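Local coordinates for FKBP-type peptidyl-prolyl cis-trans isomerase FkpA (Escherichia coli, PDB 1Q6H), which catalyses the cis-trans isomerisation of peptidyl-proline bonds and acts as a folding chaperone in the periplasm, at residues A[135-147]-A[158-171]. Numbering follows the deposited sequence.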
loop_
_atom_site.group_PDB
_atom_site.type_symbol
_atom_site.label_atom_id
_atom_site.label_comp_id
_atom_site.label_asym_id
_atom_site.label_seq_id
_atom_site.Cartn_x
_atom_site.Cartn_y
_atom_site.Cartn_z
ATOM N N ALA A 135 -15.285 -42.049 26.442
ATOM C CA ALA A 135 -15.624 -40.632 26.273
ATOM C C ALA A 135 -14.344 -39.827 25.999
ATOM O O ALA A 135 -13.372 -40.008 26.709
ATOM C CB ALA A 135 -16.314 -40.099 27.510
ATOM N N PRO A 136 -14.351 -38.983 24.963
ATOM C CA PRO A 136 -13.271 -38.026 24.689
ATOM C C PRO A 136 -12.954 -37.155 25.908
ATOM O O PRO A 136 -13.893 -36.606 26.495
ATOM C CB PRO A 136 -13.876 -37.105 23.613
ATOM C CG PRO A 136 -15.001 -37.864 23.002
ATOM C CD PRO A 136 -15.437 -38.868 23.987
ATOM N N LYS A 137 -11.677 -37.047 26.249
ATOM C CA LYS A 137 -11.188 -36.262 27.372
ATOM C C LYS A 137 -10.292 -35.133 26.864
ATOM O O LYS A 137 -9.825 -35.154 25.714
ATOM C CB LYS A 137 -10.405 -37.137 28.333
ATOM C CG LYS A 137 -11.259 -37.877 29.372
ATOM C CD LYS A 137 -12.027 -39.016 28.747
ATOM C CE LYS A 137 -12.581 -39.994 29.781
ATOM N NZ LYS A 137 -12.880 -41.328 29.166
ATOM N N ASP A 138 -10.050 -34.149 27.721
ATOM C CA ASP A 138 -9.300 -32.948 27.307
ATOM C C ASP A 138 -7.996 -33.132 26.514
ATOM O O ASP A 138 -7.772 -32.469 25.487
ATOM C CB ASP A 138 -9.067 -32.030 28.513
ATOM C CG ASP A 138 -10.280 -31.140 28.804
ATOM O OD1 ASP A 138 -11.240 -31.129 27.997
ATOM O OD2 ASP A 138 -10.377 -30.429 29.813
ATOM N N SER A 139 -7.116 -34.002 26.965
ATOM C CA SER A 139 -5.850 -34.141 26.257
ATOM C C SER A 139 -5.906 -35.103 25.054
ATOM O O SER A 139 -4.882 -35.297 24.362
ATOM C CB SER A 139 -4.783 -34.600 27.228
ATOM O OG SER A 139 -5.124 -35.887 27.679
ATOM N N ASP A 140 -7.079 -35.678 24.777
ATOM C CA ASP A 140 -7.198 -36.613 23.662
ATOM C C ASP A 140 -7.157 -35.944 22.312
ATOM O O ASP A 140 -7.521 -34.772 22.174
ATOM C CB ASP A 140 -8.534 -37.351 23.682
ATOM C CG ASP A 140 -8.674 -38.307 24.848
ATOM O OD1 ASP A 140 -7.638 -38.741 25.417
ATOM O OD2 ASP A 140 -9.807 -38.649 25.248
ATOM N N THR A 141 -6.786 -36.734 21.310
ATOM C CA THR A 141 -6.901 -36.330 19.933
ATOM C C THR A 141 -8.209 -36.883 19.387
ATOM O O THR A 141 -8.537 -38.051 19.600
ATOM C CB THR A 141 -5.728 -36.872 19.113
ATOM O OG1 THR A 141 -4.492 -36.345 19.617
ATOM C CG2 THR A 141 -5.808 -36.350 17.717
ATOM N N VAL A 142 -8.960 -36.049 18.690
ATOM C CA VAL A 142 -10.188 -36.487 18.068
ATOM C C VAL A 142 -10.065 -36.334 16.563
ATOM O O VAL A 142 -9.365 -35.439 16.071
ATOM C CB VAL A 142 -11.454 -35.688 18.562
ATOM C CG1 VAL A 142 -11.809 -35.995 20.035
ATOM C CG2 VAL A 142 -11.286 -34.206 18.369
ATOM N N VAL A 143 -10.772 -37.216 15.849
ATOM C CA VAL A 143 -10.828 -37.223 14.406
ATOM C C VAL A 143 -12.302 -37.136 14.029
ATOM O O VAL A 143 -13.131 -37.990 14.419
ATOM C CB VAL A 143 -10.202 -38.498 13.829
ATOM C CG1 VAL A 143 -10.165 -38.441 12.310
ATOM C CG2 VAL A 143 -8.766 -38.719 14.386
ATOM N N VAL A 144 -12.641 -36.102 13.284
ATOM C CA VAL A 144 -14.014 -35.836 12.947
ATOM C C VAL A 144 -14.249 -35.434 11.504
ATOM O O VAL A 144 -13.401 -34.864 10.856
ATOM C CB VAL A 144 -14.585 -34.663 13.775
ATOM C CG1 VAL A 144 -14.630 -34.980 15.260
ATOM C CG2 VAL A 144 -13.768 -33.391 13.546
ATOM N N ASN A 145 -15.451 -35.724 11.038
ATOM C CA ASN A 145 -15.940 -35.141 9.835
ATOM C C ASN A 145 -16.991 -34.142 10.324
ATOM O O ASN A 145 -17.693 -34.381 11.318
ATOM C CB ASN A 145 -16.562 -36.191 8.920
ATOM C CG ASN A 145 -15.536 -36.958 8.139
ATOM O OD1 ASN A 145 -14.551 -36.398 7.660
ATOM N ND2 ASN A 145 -15.768 -38.242 7.985
ATOM N N TYR A 146 -17.097 -33.008 9.658
ATOM C CA TYR A 146 -18.097 -32.057 10.062
ATOM C C TYR A 146 -18.427 -31.108 8.978
ATOM O O TYR A 146 -17.659 -30.926 8.045
ATOM C CB TYR A 146 -17.610 -31.230 11.243
ATOM C CG TYR A 146 -16.420 -30.393 10.901
ATOM C CD1 TYR A 146 -15.153 -30.909 11.003
ATOM C CD2 TYR A 146 -16.568 -29.084 10.463
ATOM C CE1 TYR A 146 -14.054 -30.157 10.672
ATOM C CE2 TYR A 146 -15.494 -28.327 10.150
ATOM C CZ TYR A 146 -14.229 -28.865 10.249
ATOM O OH TYR A 146 -13.137 -28.114 9.898
ATOM N N LYS A 147 -19.584 -30.487 9.143
ATOM C CA LYS A 147 -19.999 -29.385 8.309
ATOM C C LYS A 147 -20.415 -28.234 9.234
ATOM O O LYS A 147 -21.157 -28.443 10.217
ATOM C CB LYS A 147 -21.130 -29.828 7.420
ATOM C CG LYS A 147 -21.765 -28.727 6.686
ATOM C CD LYS A 147 -22.815 -29.258 5.750
ATOM C CE LYS A 147 -24.191 -29.231 6.353
ATOM N NZ LYS A 147 -25.176 -29.126 5.209
ATOM N N ASN A 158 -16.352 -27.257 5.809
ATOM C CA ASN A 158 -16.907 -28.577 5.452
ATOM C C ASN A 158 -15.765 -29.546 5.180
ATOM O O ASN A 158 -15.205 -29.574 4.083
ATOM C CB ASN A 158 -17.795 -28.440 4.212
ATOM C CG ASN A 158 -18.489 -29.741 3.810
ATOM O OD1 ASN A 158 -18.053 -30.839 4.147
ATOM N ND2 ASN A 158 -19.581 -29.602 3.033
ATOM N N SER A 159 -15.417 -30.346 6.181
ATOM C CA SER A 159 -14.271 -31.253 6.064
ATOM C C SER A 159 -14.362 -32.254 4.917
ATOM O O SER A 159 -13.342 -32.643 4.328
ATOM C CB SER A 159 -14.099 -32.010 7.378
ATOM O OG SER A 159 -15.167 -32.935 7.574
ATOM N N TYR A 160 -15.586 -32.685 4.617
ATOM C CA TYR A 160 -15.838 -33.722 3.631
ATOM C C TYR A 160 -15.251 -33.285 2.319
ATOM O O TYR A 160 -14.673 -34.077 1.559
ATOM C CB TYR A 160 -17.360 -33.964 3.468
ATOM C CG TYR A 160 -18.081 -34.473 4.716
ATOM C CD1 TYR A 160 -18.126 -35.827 4.998
ATOM C CD2 TYR A 160 -18.717 -33.597 5.607
ATOM C CE1 TYR A 160 -18.765 -36.309 6.124
ATOM C CE2 TYR A 160 -19.357 -34.066 6.745
ATOM C CZ TYR A 160 -19.381 -35.430 6.990
ATOM O OH TYR A 160 -20.005 -35.958 8.101
ATOM N N THR A 161 -15.368 -31.995 2.054
ATOM C CA THR A 161 -14.871 -31.479 0.800
ATOM C C THR A 161 -13.364 -31.552 0.732
ATOM O O THR A 161 -12.803 -31.449 -0.366
ATOM C CB THR A 161 -15.281 -30.033 0.590
ATOM O OG1 THR A 161 -14.645 -29.219 1.569
ATOM C CG2 THR A 161 -16.782 -29.836 0.782
ATOM N N ARG A 162 -12.697 -31.713 1.869
ATOM C CA ARG A 162 -11.231 -31.777 1.840
ATOM C C ARG A 162 -10.786 -33.216 1.620
ATOM O O ARG A 162 -9.602 -33.504 1.412
ATOM C CB ARG A 162 -10.629 -31.181 3.109
ATOM C CG ARG A 162 -10.693 -29.676 3.173
ATOM C CD ARG A 162 -9.973 -29.084 4.378
ATOM N NE ARG A 162 -10.569 -29.512 5.640
ATOM C CZ ARG A 162 -11.419 -28.805 6.364
ATOM N NH1 ARG A 162 -11.795 -27.588 5.985
ATOM N NH2 ARG A 162 -11.902 -29.323 7.485
ATOM N N GLY A 163 -11.755 -34.123 1.625
ATOM C CA GLY A 163 -11.484 -35.522 1.361
ATOM C C GLY A 163 -10.902 -36.272 2.539
ATOM O O GLY A 163 -10.564 -37.451 2.424
ATOM N N GLU A 164 -10.759 -35.587 3.665
ATOM C CA GLU A 164 -10.250 -36.224 4.866
ATOM C C GLU A 164 -10.860 -35.606 6.088
ATOM O O GLU A 164 -11.213 -34.443 6.104
ATOM C CB GLU A 164 -8.719 -36.065 4.957
ATOM C CG GLU A 164 -8.257 -34.624 5.141
ATOM C CD GLU A 164 -6.745 -34.453 5.039
ATOM O OE1 GLU A 164 -6.076 -35.345 4.495
ATOM O OE2 GLU A 164 -6.226 -33.412 5.492
ATOM N N PRO A 165 -10.948 -36.383 7.145
ATOM C CA PRO A 165 -11.444 -35.877 8.410
ATOM C C PRO A 165 -10.432 -34.920 9.045
ATOM O O PRO A 165 -9.283 -34.925 8.672
ATOM C CB PRO A 165 -11.585 -37.129 9.239
ATOM C CG PRO A 165 -10.671 -38.083 8.662
ATOM C CD PRO A 165 -10.566 -37.799 7.202
ATOM N N LEU A 166 -10.883 -34.089 9.967
ATOM C CA LEU A 166 -9.996 -33.176 10.678
ATOM C C LEU A 166 -9.554 -33.806 11.986
ATOM O O LEU A 166 -10.365 -34.345 12.718
ATOM C CB LEU A 166 -10.722 -31.872 10.970
ATOM C CG LEU A 166 -9.915 -30.797 11.708
ATOM C CD1 LEU A 166 -8.894 -30.184 10.765
ATOM C CD2 LEU A 166 -10.836 -29.715 12.306
ATOM N N SER A 167 -8.268 -33.721 12.284
ATOM C CA SER A 167 -7.744 -34.244 13.528
ATOM C C SER A 167 -7.236 -33.109 14.422
ATOM O O SER A 167 -6.492 -32.247 13.948
ATOM C CB SER A 167 -6.628 -35.230 13.221
ATOM O OG SER A 167 -5.875 -35.491 14.381
ATOM N N PHE A 168 -7.657 -33.094 15.692
ATOM C CA PHE A 168 -7.179 -32.100 16.657
ATOM C C PHE A 168 -7.274 -32.520 18.120
ATOM O O PHE A 168 -8.017 -33.427 18.463
ATOM C CB PHE A 168 -7.945 -30.807 16.508
ATOM C CG PHE A 168 -9.428 -30.958 16.619
ATOM C CD1 PHE A 168 -10.059 -30.879 17.855
ATOM C CD2 PHE A 168 -10.198 -31.146 15.493
ATOM C CE1 PHE A 168 -11.430 -30.986 17.961
ATOM C CE2 PHE A 168 -11.577 -31.259 15.589
ATOM C CZ PHE A 168 -12.188 -31.184 16.831
ATOM N N ARG A 169 -6.507 -31.844 18.966
ATOM C CA ARG A 169 -6.557 -32.080 20.404
ATOM C C ARG A 169 -7.857 -31.438 20.907
ATOM O O ARG A 169 -8.217 -30.312 20.539
ATOM C CB ARG A 169 -5.311 -31.533 21.102
ATOM C CG ARG A 169 -3.995 -32.136 20.547
ATOM C CD ARG A 169 -2.709 -31.607 21.196
ATOM N NE ARG A 169 -2.505 -30.177 20.960
ATOM C CZ ARG A 169 -1.910 -29.661 19.900
ATOM N NH1 ARG A 169 -1.434 -30.439 18.937
ATOM N NH2 ARG A 169 -1.753 -28.355 19.805
ATOM N N LEU A 170 -8.593 -32.197 21.688
ATOM C CA LEU A 170 -9.929 -31.782 22.117
ATOM C C LEU A 170 -9.966 -30.413 22.765
ATOM O O LEU A 170 -10.876 -29.645 22.527
ATOM C CB LEU A 170 -10.506 -32.829 23.083
ATOM C CG LEU A 170 -11.951 -32.590 23.517
ATOM C CD1 LEU A 170 -12.887 -32.548 22.327
ATOM C CD2 LEU A 170 -12.361 -33.684 24.499
ATOM N N ASP A 171 -8.969 -30.079 23.568
ATOM C CA ASP A 171 -8.999 -28.777 24.195
ATOM C C ASP A 171 -8.108 -27.751 23.488
ATOM O O ASP A 171 -7.711 -26.758 24.089
ATOM C CB ASP A 171 -8.709 -28.878 25.702
ATOM C CG ASP A 171 -7.347 -29.407 25.989
ATOM O OD1 ASP A 171 -6.585 -29.601 25.036
ATOM O OD2 ASP A 171 -6.944 -29.659 27.135
#
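Y146 N gives its hydrogen to S159 OG at 2.8 Å, a side chain standing in where a backbone carbonyl would serve in a regular ladder. S159 suits this spot because its OG, placed between the backbone N and the carbonyl carbon (chi1 69°), is turned to the strand while its own N bonds Y146 O. Its CB then lies over one face of the Y146 ring, 4.2 Å from the centroid, a CH-pi contact. L166 CD2 touches Y146 CE1 at 3.6 Å. Y146 OH, near the guanidinium plane, accepts a hydrogen bond from R162 NH2 at 3.0 Å and also bonds D157, which forms a salt bridge with R162. Between S159 and L166 the chain leaves the sheet; antiparallel pairing of 166-169 with 141-147 then resumes, within the curled sheet of the FKBP domain. There V142 CG2 sits over one face of the F168 ring, 3.6 Å from its centroid, another CH-pi contact, while V144 crosses F168 at about a right angle. W177, from helix 175-180, packs against the flat rings of Y146 (edge-to-face) and F168. On the face of T141 and V143, N145 CB meets Y160 CZ at 3.5 Å, amide and ring planes 31° apart. L170 N bonds D140 O, and its branched, apolar end brings CD2 to 3.8 Å from P136 CB.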